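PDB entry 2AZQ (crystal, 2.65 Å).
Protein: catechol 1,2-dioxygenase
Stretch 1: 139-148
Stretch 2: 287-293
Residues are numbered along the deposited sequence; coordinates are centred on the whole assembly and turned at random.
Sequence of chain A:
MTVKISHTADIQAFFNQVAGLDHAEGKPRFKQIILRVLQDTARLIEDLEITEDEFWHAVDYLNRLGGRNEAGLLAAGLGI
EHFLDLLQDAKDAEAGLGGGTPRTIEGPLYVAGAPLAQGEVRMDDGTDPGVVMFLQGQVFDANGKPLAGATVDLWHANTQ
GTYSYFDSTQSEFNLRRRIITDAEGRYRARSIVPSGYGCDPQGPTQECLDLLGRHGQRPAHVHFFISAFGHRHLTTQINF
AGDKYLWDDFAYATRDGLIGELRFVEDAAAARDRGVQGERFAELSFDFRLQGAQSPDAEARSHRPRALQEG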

# COMPACT_ATOMS: atom_id res chain seq x y z
N VAL A 139 -12.56 -22.22 30.19
CA VAL A 139 -13.01 -20.90 29.83
C VAL A 139 -13.75 -20.46 31.11
O VAL A 139 -14.61 -21.18 31.63
CB VAL A 139 -13.93 -20.99 28.63
CG1 VAL A 139 -14.68 -19.69 28.41
CG2 VAL A 139 -13.10 -21.32 27.45
N PHE A 140 -13.38 -19.31 31.64
CA PHE A 140 -13.99 -18.80 32.86
C PHE A 140 -14.85 -17.58 32.71
O PHE A 140 -14.63 -16.77 31.82
CB PHE A 140 -12.93 -18.48 33.89
CG PHE A 140 -12.45 -19.67 34.62
CD1 PHE A 140 -11.44 -19.55 35.55
CD2 PHE A 140 -13.05 -20.91 34.41
CE1 PHE A 140 -11.01 -20.65 36.27
CE2 PHE A 140 -12.65 -22.02 35.11
CZ PHE A 140 -11.62 -21.91 36.05
N ASP A 141 -15.81 -17.45 33.63
CA ASP A 141 -16.70 -16.31 33.61
C ASP A 141 -16.09 -15.17 34.42
O ASP A 141 -15.00 -15.31 35.00
CB ASP A 141 -18.08 -16.71 34.16
CG ASP A 141 -18.11 -16.86 35.67
OD1 ASP A 141 -19.11 -17.42 36.17
OD2 ASP A 141 -17.18 -16.42 36.36
N ALA A 142 -16.77 -14.03 34.41
CA ALA A 142 -16.28 -12.87 35.13
C ALA A 142 -15.95 -13.19 36.60
O ALA A 142 -15.04 -12.60 37.19
CB ALA A 142 -17.32 -11.75 35.05
N ASN A 143 -16.66 -14.18 37.16
CA ASN A 143 -16.50 -14.58 38.56
C ASN A 143 -15.42 -15.62 38.85
O ASN A 143 -14.82 -15.63 39.92
CB ASN A 143 -17.85 -15.06 39.09
CG ASN A 143 -18.97 -14.02 38.90
OD1 ASN A 143 -18.91 -12.90 39.42
ND2 ASN A 143 -20.00 -14.39 38.14
N GLY A 144 -15.17 -16.51 37.89
CA GLY A 144 -14.18 -17.54 38.10
C GLY A 144 -14.82 -18.89 37.88
O GLY A 144 -14.29 -19.92 38.27
N LYS A 145 -15.97 -18.89 37.22
CA LYS A 145 -16.67 -20.14 36.96
C LYS A 145 -16.61 -20.66 35.53
O LYS A 145 -16.39 -19.91 34.59
CB LYS A 145 -18.12 -20.00 37.40
CG LYS A 145 -18.22 -19.79 38.88
CD LYS A 145 -19.61 -19.85 39.37
CE LYS A 145 -19.54 -19.87 40.85
NZ LYS A 145 -18.69 -18.73 41.28
N PRO A 146 -16.76 -21.99 35.37
CA PRO A 146 -16.75 -22.66 34.08
C PRO A 146 -17.93 -22.21 33.26
O PRO A 146 -19.05 -22.11 33.77
CB PRO A 146 -16.86 -24.13 34.45
CG PRO A 146 -16.21 -24.18 35.78
CD PRO A 146 -16.91 -23.00 36.43
N LEU A 147 -17.67 -21.93 31.99
CA LEU A 147 -18.67 -21.53 31.03
C LEU A 147 -18.74 -22.70 30.08
O LEU A 147 -17.84 -22.89 29.26
CB LEU A 147 -18.19 -20.31 30.25
CG LEU A 147 -18.47 -18.88 30.70
CD1 LEU A 147 -17.23 -17.99 30.53
CD2 LEU A 147 -19.65 -18.37 29.88
N ALA A 148 -19.77 -23.53 30.18
CA ALA A 148 -19.88 -24.63 29.24
C ALA A 148 -20.33 -24.04 27.90
O ALA A 148 -21.00 -23.00 27.85
CB ALA A 148 -20.90 -25.64 29.73
N ASP A 287 -6.00 -21.28 31.03
CA ASP A 287 -7.41 -20.92 31.11
C ASP A 287 -7.65 -19.48 30.69
O ASP A 287 -6.83 -18.58 30.91
CB ASP A 287 -7.94 -21.04 32.54
CG ASP A 287 -7.72 -22.39 33.13
OD1 ASP A 287 -8.22 -23.39 32.57
OD2 ASP A 287 -7.04 -22.45 34.18
N PHE A 288 -8.81 -19.25 30.10
CA PHE A 288 -9.16 -17.92 29.66
C PHE A 288 -10.33 -17.51 30.51
O PHE A 288 -11.21 -18.32 30.78
CB PHE A 288 -9.53 -17.93 28.19
CG PHE A 288 -8.50 -18.58 27.34
CD1 PHE A 288 -8.44 -19.96 27.23
CD2 PHE A 288 -7.55 -17.79 26.66
CE1 PHE A 288 -7.45 -20.57 26.46
CE2 PHE A 288 -6.55 -18.39 25.88
CZ PHE A 288 -6.49 -19.78 25.78
N ARG A 289 -10.28 -16.27 30.98
CA ARG A 289 -11.32 -15.72 31.82
C ARG A 289 -11.92 -14.58 30.99
O ARG A 289 -11.20 -13.67 30.60
CB ARG A 289 -10.68 -15.20 33.11
CG ARG A 289 -11.69 -14.68 34.11
CD ARG A 289 -11.08 -14.35 35.43
NE ARG A 289 -12.19 -14.13 36.35
CZ ARG A 289 -12.07 -13.88 37.66
NH1 ARG A 289 -10.87 -13.80 38.24
NH2 ARG A 289 -13.18 -13.73 38.40
N LEU A 290 -13.22 -14.66 30.70
CA LEU A 290 -13.87 -13.63 29.88
C LEU A 290 -14.60 -12.57 30.69
O LEU A 290 -14.72 -12.66 31.91
CB LEU A 290 -14.87 -14.25 28.89
CG LEU A 290 -14.43 -15.35 27.92
CD1 LEU A 290 -15.62 -15.82 27.14
CD2 LEU A 290 -13.37 -14.85 26.97
N GLN A 291 -15.09 -11.56 29.98
CA GLN A 291 -15.82 -10.47 30.59
C GLN A 291 -17.28 -10.51 30.20
O GLN A 291 -17.64 -11.03 29.14
CB GLN A 291 -15.25 -9.15 30.10
CG GLN A 291 -13.85 -8.84 30.59
CD GLN A 291 -13.33 -7.53 30.02
OE1 GLN A 291 -14.06 -6.56 29.91
NE2 GLN A 291 -12.05 -7.50 29.67
N GLY A 292 -18.11 -9.95 31.08
CA GLY A 292 -19.53 -9.88 30.82
C GLY A 292 -19.69 -8.98 29.60
O GLY A 292 -19.07 -7.91 29.52
N ALA A 293 -20.47 -9.42 28.62
CA ALA A 293 -20.72 -8.60 27.44
C ALA A 293 -21.81 -7.62 27.83
O ALA A 293 -22.62 -7.89 28.74
CB ALA A 293 -21.20 -9.44 26.30

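The two stretches lie far apart in the sequence but run side by side as parallel strands. V139 pairs with F288, their CA atoms 4.9 Å apart, and F140 pairs with R289, CA to CA 4.2 Å. The bonding centres on F140, which uses both of its backbone polar groups. F140 N donates to F288 O at 2.5 Å, and L290 N donates to F140 O at 2.8 Å with a nearly straight geometry. One residue of the first strand thus bridges the two residues that flank R289, as expected for a parallel ladder. CA-H...O contacts support these bonds: V139 CA lies 3.3 Å from F288 O, and R289 CA lies 3.5 Å from F140 O. The regular pairing is short. Beyond F140 the first stretch turns, though A142 CA still lies 3.6 Å from L290 O.

The turn is held from within by the carboxylate of D141. Its OD2 accepts from three successive backbone amides: N143 N at 2.4 Å, G144 N at 2.5 Å and K145 N at 2.9 Å. The CA-to-CB bond of D141 points away from the second stretch, and the three amides that OD2 accepts from all belong to the first stretch. D141 N also donates to K145 O at 2.7 Å, which closes the loop. G144 has a phi of 124°, where a CB would jam against the carbonyl O of N143; the backbone itself calls for glycine here.

The side chains of F140 and R289 share one face of the sheet. F140 CB and R289 CG are 4.0 Å apart, so the aliphatic part of the arginine packs beside the start of the phenylalanine side chain. R289 is extended, with chi1, chi2 and chi3 all t. This carries its guanidinium to the turn, where backbone carbonyls supply acceptors. R289 NH2 donates to A142 O in a very short bond of 2.5 Å. R289 NE makes a weak bond to D141 O at 3.3 Å. Both carbonyl oxygens sit at the guanidinium edge, near its plane, while G144 CA lies over one face. N143 O is 2.9 Å from R289 NH2, but the angle is too poor for a hydrogen bond.

V139 and F288 point to the other face of the sheet and are both buried. The apolar contacts between the stretches converge on L290. V139 CG1 lies 4.2 Å from L290 CD1, and L147 CD1 lies 4.3 Å from the same L290 CD1. Together the two stretches bury 478 Å², counting both sides.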